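Local coordinates for Rho guanine nucleotide exchange factor 11 (Homo sapiens, PDB 5JHH), which probably activates Rho GTPases by promoting exchange of bound GDP for GTP, using a RhoGEF (DH) domain followed by a PH domain, at residues 316-321 with 334-339; 239-244 with 310-315; 218-223 with 252-257. One frame throughout, in Å; residues are numbered along the deposited sequence.

Interaction 1: residues 316-321 with 334-339; sequences LNAVLI and ICTSKL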
ATOM      1  N   LEU A 316     -20.625 -18.391 -11.783  1.00 38.37           N
ATOM      2  CA  LEU A 316     -19.486 -18.103 -12.608  1.00 36.80           C
ATOM      3  C   LEU A 316     -19.141 -19.254 -13.510  1.00 37.80           C
ATOM      4  O   LEU A 316     -18.448 -19.057 -14.488  1.00 40.54           O
ATOM      5  CB  LEU A 316     -18.290 -17.741 -11.733  1.00 39.63           C
ATOM      6  CG  LEU A 316     -18.394 -16.433 -10.926  1.00 39.50           C
ATOM      7  CD1 LEU A 316     -17.193 -16.302 -10.030  1.00 40.68           C
ATOM      8  CD2 LEU A 316     -18.507 -15.206 -11.815  1.00 38.99           C
ATOM      9  N   ASN A 317     -19.620 -20.453 -13.211  1.00 34.57           N
ATOM     10  CA  ASN A 317     -19.361 -21.590 -14.103  1.00 39.07           C
ATOM     11  C   ASN A 317     -20.304 -21.665 -15.302  1.00 41.73           C
ATOM     12  O   ASN A 317     -20.137 -22.528 -16.165  1.00 41.44           O
ATOM     13  CB  ASN A 317     -19.443 -22.910 -13.334  1.00 39.91           C
ATOM     14  CG  ASN A 317     -20.776 -23.113 -12.682  1.00 38.61           C
ATOM     15  OD1 ASN A 317     -21.739 -22.415 -12.972  1.00 41.42           O
ATOM     16  ND2 ASN A 317     -20.833 -24.042 -11.770  1.00 40.65           N
ATOM     17  N   ALA A 318     -21.272 -20.751 -15.336  1.00 43.13           N
ATOM     18  CA  ALA A 318     -22.334 -20.709 -16.337  1.00 42.55           C
ATOM     19  C   ALA A 318     -22.428 -19.318 -16.977  1.00 42.73           C
ATOM     20  O   ALA A 318     -23.537 -18.820 -17.258  1.00 41.49           O
ATOM     21  CB  ALA A 318     -23.665 -21.068 -15.679  1.00 41.88           C
ATOM     22  N   VAL A 319     -21.279 -18.660 -17.149  1.00 40.96           N
ATOM     23  CA  VAL A 319     -21.260 -17.387 -17.837  1.00 37.84           C
ATOM     24  C   VAL A 319     -20.016 -17.196 -18.659  1.00 38.25           C
ATOM     25  O   VAL A 319     -18.991 -17.855 -18.458  1.00 40.87           O
ATOM     26  CB  VAL A 319     -21.403 -16.136 -16.928  1.00 36.98           C
ATOM     27  CG1 VAL A 319     -22.611 -16.196 -16.002  1.00 36.93           C
ATOM     28  CG2 VAL A 319     -20.149 -15.908 -16.120  1.00 40.46           C
ATOM     29  N   LEU A 320     -20.143 -16.255 -19.588  1.00 39.93           N
ATOM     30  CA  LEU A 320     -19.038 -15.760 -20.402  1.00 43.02           C
ATOM     31  C   LEU A 320     -18.925 -14.243 -20.243  1.00 42.55           C
ATOM     32  O   LEU A 320     -19.914 -13.561 -19.971  1.00 44.48           O
ATOM     33  CB  LEU A 320     -19.283 -16.078 -21.880  1.00 42.92           C
ATOM     34  CG  LEU A 320     -19.479 -17.556 -22.217  1.00 47.35           C
ATOM     35  CD1 LEU A 320     -19.700 -17.675 -23.719  1.00 48.08           C
ATOM     36  CD2 LEU A 320     -18.309 -18.424 -21.764  1.00 46.80           C
ATOM     37  N   ILE A 321     -17.730 -13.716 -20.477  1.00 35.61           N
ATOM     38  CA  ILE A 321     -17.436 -12.321 -20.217  1.00 35.51           C
ATOM     39  C   ILE A 321     -17.005 -11.690 -21.531  1.00 36.21           C
ATOM     40  O   ILE A 321     -16.118 -12.203 -22.192  1.00 32.18           O
ATOM     41  CB  ILE A 321     -16.264 -12.198 -19.204  1.00 38.22           C
ATOM     42  CG1 ILE A 321     -16.545 -13.007 -17.929  1.00 36.25           C
ATOM     43  CG2 ILE A 321     -15.964 -10.741 -18.874  1.00 42.18           C
ATOM     44  CD1 ILE A 321     -17.763 -12.559 -17.143  1.00 38.52           C
ATOM     45  N   ILE A 334     -22.749 -12.975 -20.163  1.00 41.82           N
ATOM     46  CA  ILE A 334     -23.642 -13.778 -20.962  1.00 38.69           C
ATOM     47  C   ILE A 334     -23.860 -15.106 -20.263  1.00 38.31           C
ATOM     48  O   ILE A 334     -22.921 -15.879 -20.115  1.00 38.81           O
ATOM     49  CB  ILE A 334     -23.013 -14.015 -22.324  1.00 39.56           C
ATOM     50  CG1 ILE A 334     -22.591 -12.669 -22.927  1.00 41.20           C
ATOM     51  CG2 ILE A 334     -23.966 -14.798 -23.210  1.00 42.50           C
ATOM     52  CD1 ILE A 334     -22.069 -12.747 -24.341  1.00 44.08           C
ATOM     53  N   CYS A 335     -25.089 -15.356 -19.823  1.00 40.36           N
ATOM     54  CA  CYS A 335     -25.419 -16.575 -19.092  1.00 46.94           C
ATOM     55  C   CYS A 335     -25.577 -17.693 -20.088  1.00 46.45           C
ATOM     56  O   CYS A 335     -26.239 -17.521 -21.109  1.00 40.49           O
ATOM     57  CB  CYS A 335     -26.721 -16.400 -18.329  1.00 48.25           C
ATOM     58  SG  CYS A 335     -26.816 -14.884 -17.347  1.00 53.79           S
ATOM     59  N   THR A 336     -24.976 -18.835 -19.794  1.00 48.58           N
ATOM     60  CA  THR A 336     -24.842 -19.892 -20.782  1.00 51.94           C
ATOM     61  C   THR A 336     -25.725 -21.095 -20.521  1.00 53.21           C
ATOM     62  O   THR A 336     -25.739 -22.034 -21.321  1.00 49.07           O
ATOM     63  CB  THR A 336     -23.398 -20.371 -20.841  1.00 54.47           C
ATOM     64  OG1 THR A 336     -22.993 -20.836 -19.542  1.00 59.31           O
ATOM     65  CG2 THR A 336     -22.514 -19.240 -21.263  1.00 53.28           C
ATOM     66  N   SER A 337     -26.421 -21.084 -19.388  1.00 56.64           N
ATOM     67  CA  SER A 337     -27.433 -22.088 -19.092  1.00 62.39           C
ATOM     68  C   SER A 337     -28.543 -22.008 -20.130  1.00 72.21           C
ATOM     69  O   SER A 337     -29.075 -20.917 -20.384  1.00 65.22           O
ATOM     70  CB  SER A 337     -28.038 -21.820 -17.713  1.00 62.98           C
ATOM     71  OG  SER A 337     -29.312 -22.412 -17.605  1.00 62.41           O
ATOM     72  N   LYS A 338     -28.899 -23.144 -20.733  1.00 75.04           N
ATOM     73  CA  LYS A 338     -30.091 -23.194 -21.609  1.00 75.27           C
ATOM     74  C   LYS A 338     -31.384 -22.691 -20.935  1.00 78.25           C
ATOM     75  O   LYS A 338     -32.377 -22.390 -21.600  1.00 74.19           O
ATOM     76  CB  LYS A 338     -30.313 -24.588 -22.183  1.00 75.12           C
ATOM     77  CG  LYS A 338     -29.679 -25.749 -21.426  1.00 84.49           C
ATOM     78  CD  LYS A 338     -28.556 -26.392 -22.228  1.00 87.39           C
ATOM     79  CE  LYS A 338     -29.020 -26.716 -23.649  1.00 89.33           C
ATOM     80  NZ  LYS A 338     -28.630 -28.069 -24.131  1.00 91.78           N
ATOM     81  N   LEU A 339     -31.335 -22.558 -19.615  1.00 79.21           N
ATOM     82  CA  LEU A 339     -32.418 -22.004 -18.834  1.00 81.45           C
ATOM     83  C   LEU A 339     -32.126 -20.544 -18.522  1.00 90.73           C
ATOM     84  O   LEU A 339     -32.850 -19.924 -17.743  1.00 81.46           O
ATOM     85  CB  LEU A 339     -32.528 -22.763 -17.520  1.00 78.44           C
ATOM     86  CG  LEU A 339     -32.421 -24.294 -17.597  1.00 86.11           C
ATOM     87  CD1 LEU A 339     -31.039 -24.862 -17.949  1.00 86.20           C
ATOM     88  CD2 LEU A 339     -32.881 -24.861 -16.263  1.00 84.63           C
TER
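The flat groups joining Ala318, Leu320, Ile334 and Thr336 are peptide carbonyls, and their donors take different positions around them. Thr336 N comes in above the plane of the Ala318 carbonyl, 50° out of it, and bonds Ala318 O at 2.9 Å; Cys335 CA adds a CA-H...O contact to the same oxygen. The carbonyls of Leu320 and Ile334 receive their N-H groups much closer to their own planes. Leu320 and Ile334 form an antiparallel hydrogen-bonded pair, Leu320 N giving to Ile334 O and Ile334 N to Leu320 O, each bond 2.9 Å long. Val319 and Cys335 follow as the non-hydrogen-bonded pair, with Val319 CA a further 3.2 Å neighbour of Ile334 O.

This is the open end of a beta hairpin built from strands 319-323 and 330-335 of the PH domain. On the face carrying Val319 and Cys335, Val319 is buried against Val366 of the C-terminal helix 352-368. On the other face Leu320 and Ile334 sit side by side, CB to CB at 4.3 Å. Thr336 has its methyl anti to its own carbonyl carbon, and CG2 touches Leu320 CG at 3.6 Å, the two side chains crossing at about a right angle.

The contact illustrates how backbone bonds set the register of a hairpin end while side chains add apolar packing. Three N-H...O hydrogen bonds fix the register, two of the receiving oxygens also gain a CA-H neighbour, and the Thr336-to-Ala318 bond, whose donor stands well above the carbonyl plane, comes where the ladder gives way to loop.

Interaction 2: residues 239-244 with 310-315; sequences PLAAEF and FSPVLK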
ATOM      1  N   PRO A 239     -37.570 -19.083 -11.854  1.00122.38           N
ATOM      2  CA  PRO A 239     -37.058 -20.159 -11.002  1.00119.35           C
ATOM      3  C   PRO A 239     -35.673 -19.863 -10.428  1.00108.77           C
ATOM      4  O   PRO A 239     -35.453 -20.047  -9.235  1.00105.09           O
ATOM      5  CB  PRO A 239     -36.996 -21.365 -11.958  1.00120.79           C
ATOM      6  CG  PRO A 239     -38.033 -21.080 -12.992  1.00121.08           C
ATOM      7  CD  PRO A 239     -37.980 -19.588 -13.183  1.00121.75           C
ATOM      8  N   LEU A 240     -34.779 -19.356 -11.277  1.00103.30           N
ATOM      9  CA  LEU A 240     -33.333 -19.312 -11.003  1.00104.77           C
ATOM     10  C   LEU A 240     -32.837 -18.313  -9.952  1.00101.90           C
ATOM     11  O   LEU A 240     -31.627 -18.161  -9.763  1.00100.96           O
ATOM     12  CB  LEU A 240     -32.561 -19.108 -12.321  1.00105.14           C
ATOM     13  CG  LEU A 240     -31.816 -20.348 -12.843  1.00115.07           C
ATOM     14  CD1 LEU A 240     -32.585 -21.642 -12.576  1.00112.74           C
ATOM     15  CD2 LEU A 240     -31.485 -20.210 -14.328  1.00112.17           C
ATOM     16  N   ALA A 241     -33.757 -17.661  -9.249  1.00 99.57           N
ATOM     17  CA  ALA A 241     -33.385 -16.753  -8.170  1.00 95.89           C
ATOM     18  C   ALA A 241     -33.630 -17.369  -6.787  1.00 90.91           C
ATOM     19  O   ALA A 241     -32.963 -17.023  -5.823  1.00 85.15           O
ATOM     20  CB  ALA A 241     -34.142 -15.434  -8.309  1.00 95.69           C
ATOM     21  N   ALA A 242     -34.574 -18.298  -6.693  1.00 89.58           N
ATOM     22  CA  ALA A 242     -35.105 -18.705  -5.394  1.00 87.02           C
ATOM     23  C   ALA A 242     -34.101 -19.464  -4.523  1.00 83.46           C
ATOM     24  O   ALA A 242     -34.184 -19.411  -3.293  1.00 85.04           O
ATOM     25  CB  ALA A 242     -36.369 -19.531  -5.584  1.00 87.00           C
ATOM     26  N   GLU A 243     -33.161 -20.169  -5.149  1.00 78.74           N
ATOM     27  CA  GLU A 243     -32.191 -20.965  -4.395  1.00 79.70           C
ATOM     28  C   GLU A 243     -31.218 -20.089  -3.582  1.00 82.24           C
ATOM     29  O   GLU A 243     -30.542 -20.586  -2.676  1.00 81.33           O
ATOM     30  CB  GLU A 243     -31.416 -21.907  -5.325  1.00 79.10           C
ATOM     31  CG  GLU A 243     -30.232 -21.267  -6.019  1.00 78.06           C
ATOM     32  CD  GLU A 243     -29.665 -22.132  -7.125  1.00 81.89           C
ATOM     33  OE1 GLU A 243     -30.209 -22.073  -8.254  1.00 91.08           O
ATOM     34  OE2 GLU A 243     -28.659 -22.838  -6.875  1.00 77.05           O
ATOM     35  N   PHE A 244     -31.159 -18.791  -3.892  1.00 81.42           N
ATOM     36  CA  PHE A 244     -30.327 -17.848  -3.125  1.00 76.68           C
ATOM     37  C   PHE A 244     -31.117 -16.999  -2.137  1.00 69.03           C
ATOM     38  O   PHE A 244     -30.739 -15.870  -1.865  1.00 70.42           O
ATOM     39  CB  PHE A 244     -29.551 -16.919  -4.072  1.00 72.94           C
ATOM     40  CG  PHE A 244     -28.654 -17.643  -5.041  1.00 67.38           C
ATOM     41  CD1 PHE A 244     -27.596 -18.421  -4.576  1.00 64.20           C
ATOM     42  CD2 PHE A 244     -28.864 -17.539  -6.424  1.00 64.55           C
ATOM     43  CE1 PHE A 244     -26.772 -19.092  -5.468  1.00 61.86           C
ATOM     44  CE2 PHE A 244     -28.049 -18.206  -7.318  1.00 57.84           C
ATOM     45  CZ  PHE A 244     -27.003 -18.987  -6.841  1.00 59.70           C
ATOM     46  N   PHE A 310     -34.841 -10.459 -14.316  1.00 71.70           N
ATOM     47  CA  PHE A 310     -33.408 -10.784 -14.196  1.00 65.00           C
ATOM     48  C   PHE A 310     -33.009 -11.315 -12.800  1.00 59.10           C
ATOM     49  O   PHE A 310     -33.411 -10.745 -11.779  1.00 55.77           O
ATOM     50  CB  PHE A 310     -32.593  -9.530 -14.474  1.00 68.37           C
ATOM     51  CG  PHE A 310     -32.114  -9.406 -15.891  1.00 70.74           C
ATOM     52  CD1 PHE A 310     -31.291 -10.368 -16.437  1.00 69.34           C
ATOM     53  CD2 PHE A 310     -32.426  -8.285 -16.655  1.00 74.25           C
ATOM     54  CE1 PHE A 310     -30.809 -10.234 -17.728  1.00 73.02           C
ATOM     55  CE2 PHE A 310     -31.942  -8.145 -17.944  1.00 73.62           C
ATOM     56  CZ  PHE A 310     -31.131  -9.119 -18.478  1.00 73.25           C
ATOM     57  N   SER A 311     -32.212 -12.390 -12.755  1.00 53.54           N
ATOM     58  CA  SER A 311     -31.652 -12.885 -11.475  1.00 52.30           C
ATOM     59  C   SER A 311     -30.510 -11.971 -10.977  1.00 51.48           C
ATOM     60  O   SER A 311     -29.739 -11.434 -11.787  1.00 47.82           O
ATOM     61  CB  SER A 311     -31.120 -14.321 -11.593  1.00 50.56           C
ATOM     62  OG  SER A 311     -30.481 -14.755 -10.385  1.00 43.75           O
ATOM     63  N   PRO A 312     -30.398 -11.811  -9.644  1.00 53.48           N
ATOM     64  CA  PRO A 312     -29.383 -10.953  -9.028  1.00 56.03           C
ATOM     65  C   PRO A 312     -28.089 -11.705  -8.689  1.00 49.67           C
ATOM     66  O   PRO A 312     -27.090 -11.082  -8.335  1.00 42.75           O
ATOM     67  CB  PRO A 312     -30.074 -10.463  -7.751  1.00 54.18           C
ATOM     68  CG  PRO A 312     -31.082 -11.522  -7.417  1.00 58.41           C
ATOM     69  CD  PRO A 312     -31.265 -12.427  -8.614  1.00 58.05           C
ATOM     70  N   VAL A 313     -28.121 -13.026  -8.831  1.00 45.78           N
ATOM     71  CA  VAL A 313     -26.971 -13.865  -8.599  1.00 41.60           C
ATOM     72  C   VAL A 313     -26.645 -14.616  -9.873  1.00 43.06           C
ATOM     73  O   VAL A 313     -27.528 -15.152 -10.531  1.00 53.51           O
ATOM     74  CB  VAL A 313     -27.262 -14.889  -7.515  1.00 41.08           C
ATOM     75  CG1 VAL A 313     -26.061 -15.795  -7.298  1.00 46.63           C
ATOM     76  CG2 VAL A 313     -27.637 -14.187  -6.236  1.00 38.40           C
ATOM     77  N   LEU A 314     -25.370 -14.664 -10.214  1.00 43.14           N
ATOM     78  CA  LEU A 314     -24.893 -15.413 -11.382  1.00 42.79           C
ATOM     79  C   LEU A 314     -23.875 -16.426 -10.928  1.00 39.97           C
ATOM     80  O   LEU A 314     -23.063 -16.129 -10.080  1.00 41.86           O
ATOM     81  CB  LEU A 314     -24.274 -14.443 -12.403  1.00 42.50           C
ATOM     82  CG  LEU A 314     -25.295 -13.408 -12.900  1.00 46.29           C
ATOM     83  CD1 LEU A 314     -24.720 -12.394 -13.865  1.00 44.94           C
ATOM     84  CD2 LEU A 314     -26.464 -14.138 -13.552  1.00 51.77           C
ATOM     85  N   LYS A 315     -23.941 -17.627 -11.488  1.00 45.37           N
ATOM     86  CA  LYS A 315     -22.948 -18.653 -11.254  1.00 42.25           C
ATOM     87  C   LYS A 315     -21.843 -18.529 -12.285  1.00 41.01           C
ATOM     88  O   LYS A 315     -22.078 -18.564 -13.497  1.00 42.12           O
ATOM     89  CB  LYS A 315     -23.580 -20.032 -11.308  1.00 44.08           C
ATOM     90  CG  LYS A 315     -24.697 -20.232 -10.295  1.00 46.93           C
ATOM     91  CD  LYS A 315     -24.772 -21.707  -9.916  1.00 54.67           C
ATOM     92  CE  LYS A 315     -26.038 -22.065  -9.148  1.00 60.96           C
ATOM     93  NZ  LYS A 315     -27.105 -22.580 -10.049  1.00 64.67           N
TER
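Phe244 lays its ring against Val313, and through this contact a turn preceding the first long strand of the PH domain, 239-244, packs on the short strand 313-315 of the domain's beta sheet. The ring is sandwiched. Over one face lies Val313 CG1, offset toward the rim in a CH-pi contact; the modelled approach is closer than carbons can sit, so the exact spacing is doubtful. On the opposite face Glu243 CG stands over the centre, 3.8 Å above the plane, put there by a chi1 of 84° that holds CG between its own backbone N and carbonyl carbon. Leu280 of strand 280-287 touches both Phe244 and Val313 and continues the apolar cluster.

The packing is less intimate beside the ring. Ala241 CB meets Pro312 CD at 4.2 Å, a light apolar touch, although both residues are buried. The turn itself is held by backbone hydrogen bonds three residues apart, Phe244 N to Ala241 O and Ala242 N to Pro239 O.

The solvent side is looser still. Glu243 and Lys315, both exposed, reach toward each other tip to tip and make a long salt bridge, OE2 to NZ at 3.5 Å. The lysine chain passes the aromatic ring on its way, CE lying 4.0 Å from Phe244 CZ, and a bend at chi4 (95°) then sets NZ near the carboxylate. At this length the attraction is probably mainly electrostatic.

No hydrogen bond crosses between the segments; the buried hydroxyl of Ser311 is satisfied within its own. Its OG, anti to the backbone N, gives to Val313 O at 3.0 Å, meeting that oxygen in the carbonyl plane on a lone pair.

Interaction 3: residues 218-223 with 252-257; sequences RHRLEG and RKMIHE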
ATOM      1  N   ARG A 218     -12.996 -11.134   5.506  1.00 29.58           N
ATOM      2  CA  ARG A 218     -13.918 -11.904   6.352  1.00 36.29           C
ATOM      3  C   ARG A 218     -14.766 -11.002   7.221  1.00 38.30           C
ATOM      4  O   ARG A 218     -15.988 -11.201   7.340  1.00 33.50           O
ATOM      5  CB  ARG A 218     -13.167 -12.901   7.217  1.00 43.76           C
ATOM      6  CG  ARG A 218     -14.060 -13.888   7.985  1.00 54.33           C
ATOM      7  CD  ARG A 218     -13.269 -14.990   8.708  1.00 62.74           C
ATOM      8  NE  ARG A 218     -12.553 -14.465   9.881  1.00 71.86           N
ATOM      9  CZ  ARG A 218     -11.220 -14.387  10.014  1.00 76.15           C
ATOM     10  NH1 ARG A 218     -10.402 -14.854   9.066  1.00 75.44           N
ATOM     11  NH2 ARG A 218     -10.692 -13.839  11.115  1.00 72.42           N
ATOM     12  N   HIS A 219     -14.117 -10.011   7.831  1.00 34.24           N
ATOM     13  CA  HIS A 219     -14.818  -9.049   8.652  1.00 36.01           C
ATOM     14  C   HIS A 219     -15.815  -8.234   7.812  1.00 33.37           C
ATOM     15  O   HIS A 219     -16.943  -8.044   8.201  1.00 32.79           O
ATOM     16  CB  HIS A 219     -13.796  -8.137   9.316  1.00 35.81           C
ATOM     17  CG  HIS A 219     -14.385  -7.099  10.215  1.00 33.03           C
ATOM     18  ND1 HIS A 219     -14.668  -5.812   9.792  1.00 36.98           N
ATOM     19  CD2 HIS A 219     -14.691  -7.138  11.532  1.00 34.65           C
ATOM     20  CE1 HIS A 219     -15.144  -5.110  10.808  1.00 32.53           C
ATOM     21  NE2 HIS A 219     -15.157  -5.890  11.878  1.00 31.84           N
ATOM     22  N   ARG A 220     -15.389  -7.789   6.642  1.00 33.75           N
ATOM     23  CA  ARG A 220     -16.258  -7.046   5.731  1.00 33.70           C
ATOM     24  C   ARG A 220     -17.541  -7.839   5.345  1.00 36.74           C
ATOM     25  O   ARG A 220     -18.672  -7.312   5.401  1.00 35.69           O
ATOM     26  CB  ARG A 220     -15.459  -6.613   4.489  1.00 35.22           C
ATOM     27  CG  ARG A 220     -16.308  -5.938   3.419  1.00 37.42           C
ATOM     28  CD  ARG A 220     -15.460  -5.378   2.290  1.00 39.20           C
ATOM     29  NE  ARG A 220     -14.532  -4.359   2.769  1.00 43.20           N
ATOM     30  CZ  ARG A 220     -14.796  -3.050   2.842  1.00 47.20           C
ATOM     31  NH1 ARG A 220     -13.873  -2.217   3.312  1.00 48.73           N
ATOM     32  NH2 ARG A 220     -15.962  -2.560   2.434  1.00 47.52           N
ATOM     33  N   LEU A 221     -17.384  -9.126   5.053  1.00 36.49           N
ATOM     34  CA  LEU A 221     -18.519  -9.962   4.634  1.00 34.68           C
ATOM     35  C   LEU A 221     -19.485 -10.316   5.760  1.00 36.91           C
ATOM     36  O   LEU A 221     -20.681 -10.453   5.518  1.00 37.12           O
ATOM     37  CB  LEU A 221     -18.039 -11.249   4.038  1.00 34.39           C
ATOM     38  CG  LEU A 221     -17.263 -11.102   2.753  1.00 36.64           C
ATOM     39  CD1 LEU A 221     -16.506 -12.379   2.468  1.00 36.63           C
ATOM     40  CD2 LEU A 221     -18.183 -10.776   1.608  1.00 39.61           C
ATOM     41  N   GLU A 222     -18.979 -10.483   6.970  1.00 34.06           N
ATOM     42  CA  GLU A 222     -19.854 -10.558   8.130  1.00 36.04           C
ATOM     43  C   GLU A 222     -20.704  -9.311   8.271  1.00 38.68           C
ATOM     44  O   GLU A 222     -21.874  -9.397   8.642  1.00 42.05           O
ATOM     45  CB  GLU A 222     -19.078 -10.722   9.421  1.00 37.30           C
ATOM     46  CG  GLU A 222     -18.373 -12.051   9.581  1.00 46.80           C
ATOM     47  CD  GLU A 222     -17.174 -11.970  10.539  1.00 58.36           C
ATOM     48  OE1 GLU A 222     -16.885 -10.862  11.061  1.00 63.03           O
ATOM     49  OE2 GLU A 222     -16.506 -13.014  10.759  1.00 64.27           O
ATOM     50  N   GLY A 223     -20.115  -8.147   8.030  1.00 38.00           N
ATOM     51  CA  GLY A 223     -20.872  -6.911   8.184  1.00 35.71           C
ATOM     52  C   GLY A 223     -21.928  -6.811   7.108  1.00 35.50           C
ATOM     53  O   GLY A 223     -23.035  -6.389   7.360  1.00 40.52           O
ATOM     54  N   ARG A 252     -18.053 -17.868   1.856  1.00 53.48           N
ATOM     55  CA  ARG A 252     -17.368 -17.785   0.568  1.00 52.92           C
ATOM     56  C   ARG A 252     -16.236 -16.800   0.649  1.00 44.58           C
ATOM     57  O   ARG A 252     -16.191 -15.937   1.522  1.00 43.00           O
ATOM     58  CB  ARG A 252     -18.341 -17.338  -0.532  1.00 63.35           C
ATOM     59  CG  ARG A 252     -19.431 -18.359  -0.808  1.00 65.42           C
ATOM     60  CD  ARG A 252     -20.820 -17.731  -0.816  1.00 66.60           C
ATOM     61  NE  ARG A 252     -21.883 -18.725  -0.982  1.00 61.97           N
ATOM     62  CZ  ARG A 252     -21.988 -19.501  -2.050  1.00 60.81           C
ATOM     63  NH1 ARG A 252     -21.095 -19.424  -3.022  1.00 59.56           N
ATOM     64  NH2 ARG A 252     -22.977 -20.365  -2.149  1.00 71.20           N
ATOM     65  N   LYS A 253     -15.328 -16.910  -0.298  1.00 40.48           N
ATOM     66  CA  LYS A 253     -14.275 -15.950  -0.389  1.00 42.41           C
ATOM     67  C   LYS A 253     -14.605 -14.838  -1.399  1.00 37.54           C
ATOM     68  O   LYS A 253     -15.204 -15.083  -2.431  1.00 32.60           O
ATOM     69  CB  LYS A 253     -12.968 -16.653  -0.730  1.00 46.12           C
ATOM     70  CG  LYS A 253     -12.316 -17.320   0.474  1.00 47.33           C
ATOM     71  CD  LYS A 253     -11.198 -18.253   0.047  1.00 49.47           C
ATOM     72  CE  LYS A 253     -10.009 -17.472  -0.477  1.00 56.06           C
ATOM     73  NZ  LYS A 253      -8.776 -18.306  -0.424  1.00 64.46           N
ATOM     74  N   MET A 254     -14.214 -13.617  -1.064  1.00 34.52           N
ATOM     75  CA  MET A 254     -14.367 -12.498  -1.951  1.00 32.35           C
ATOM     76  C   MET A 254     -13.111 -12.259  -2.745  1.00 33.25           C
ATOM     77  O   MET A 254     -12.022 -12.229  -2.197  1.00 40.25           O
ATOM     78  CB  MET A 254     -14.654 -11.246  -1.163  1.00 33.66           C
ATOM     79  CG  MET A 254     -14.913 -10.048  -2.078  1.00 36.48           C
ATOM     80  SD  MET A 254     -15.862  -8.798  -1.208  1.00 38.30           S
ATOM     81  CE  MET A 254     -14.772  -8.393   0.138  1.00 36.09           C
ATOM     82  N   ILE A 255     -13.274 -12.029  -4.024  1.00 26.18           N
ATOM     83  CA  ILE A 255     -12.174 -11.703  -4.878  1.00 27.93           C
ATOM     84  C   ILE A 255     -12.098 -10.223  -5.093  1.00 27.82           C
ATOM     85  O   ILE A 255     -11.009  -9.647  -5.158  1.00 28.76           O
ATOM     86  CB  ILE A 255     -12.353 -12.407  -6.232  1.00 31.74           C
ATOM     87  CG1 ILE A 255     -12.379 -13.941  -6.015  1.00 33.70           C
ATOM     88  CG2 ILE A 255     -11.302 -11.977  -7.238  1.00 30.94           C
ATOM     89  CD1 ILE A 255     -12.251 -14.802  -7.267  1.00 36.54           C
ATOM     90  N   HIS A 256     -13.255  -9.599  -5.249  1.00 30.29           N
ATOM     91  CA  HIS A 256     -13.309  -8.196  -5.637  1.00 30.27           C
ATOM     92  C   HIS A 256     -14.680  -7.661  -5.307  1.00 30.37           C
ATOM     93  O   HIS A 256     -15.586  -8.429  -5.065  1.00 36.15           O
ATOM     94  CB  HIS A 256     -13.023  -8.045  -7.122  1.00 29.79           C
ATOM     95  CG  HIS A 256     -12.708  -6.651  -7.526  1.00 31.70           C
ATOM     96  ND1 HIS A 256     -13.467  -5.950  -8.437  1.00 39.08           N
ATOM     97  CD2 HIS A 256     -11.707  -5.826  -7.155  1.00 36.68           C
ATOM     98  CE1 HIS A 256     -12.947  -4.746  -8.606  1.00 39.41           C
ATOM     99  NE2 HIS A 256     -11.884  -4.642  -7.826  1.00 39.70           N
ATOM    100  N   GLU A 257     -14.802  -6.347  -5.208  1.00 31.46           N
ATOM    101  CA  GLU A 257     -16.090  -5.699  -5.027  1.00 31.66           C
ATOM    102  C   GLU A 257     -16.034  -4.279  -5.593  1.00 30.40           C
ATOM    103  O   GLU A 257     -14.970  -3.749  -5.890  1.00 31.22           O
ATOM    104  CB  GLU A 257     -16.485  -5.698  -3.552  1.00 34.48           C
ATOM    105  CG  GLU A 257     -15.587  -4.844  -2.701  1.00 36.76           C
ATOM    106  CD  GLU A 257     -16.135  -4.566  -1.323  1.00 40.73           C
ATOM    107  OE1 GLU A 257     -17.350  -4.748  -1.085  1.00 42.69           O
ATOM    108  OE2 GLU A 257     -15.338  -4.086  -0.491  1.00 43.79           O
TER
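Leu221 and Met254 mark the closest backbone approach, CA to CA 8.2 Å, between helix 218-223 and strand 254-257. The two axes pass 10.6 Å apart and their N-to-C directions differ by 68°, so the strand runs across the helix and few residues of either can meet. The strand is also irregular: Ile255 and His256 both face Leu276 of the neighbouring strand, a classic beta bulge. Residues three apart would point to opposite faces of a regular strand; with the bulge between them, Met254 and Glu257 both turn toward the helix.

Two groups of side chains result. In the apolar one, Leu221 CD2 lies 4.2 Å from Met254 SD, the chains crossing obliquely, and Leu221 CD1 rests against the backbone Arg252 O at 3.7 Å. Met254 bends at chi3 (61°), which brings CE to 3.8 Å from Arg220 CD and links this group with the polar one. There Glu257 OE2 lies over one face of the Arg220 guanidinium, 3.4 Å from NH2 and only 3.1 Å from CD. The guanidinium and carboxylate planes stand 72° apart, and no N-H points at the oxygen.

Helix 189-227 is the long helix that runs from the RhoGEF region to the PH domain, and the strand is the first long one of the PH sheet; the contact thus seats one module against the other. Its salt bridge is one of charge alone. Directional bonding comes instead from Tyr224, whose OH is hydrogen-bonded to both Arg220 NH2 and Glu257 OE1. The tyrosine bridges the ion pair with a neutral hydroxyl that bonds both partners, so the orientation probably owes more to the hydroxyl, and the attraction to the charges.

How the interactions relate
Interactions 1 and 2 are neighbours within the PH domain, their centres about 12 Å apart. They touch directly, Cys335 SG packing on Leu314 CD2 at 3.9 Å, and strand 313-315 is followed, after a short turn, by strand 319-323. Interaction 3 stands apart, its centre about 19 Å from that of interaction 2 and 23 Å from that of interaction 1, without contact to either. All three reach the same mixed sheet. Along the chain the segments of interactions 3 and 2 alternate, and interaction 1 follows both. The PH sheet thus includes the hairpin of interaction 1, is flanked by the 239-244 turn, and is joined at interaction 3 to the helix arriving from the RhoGEF region.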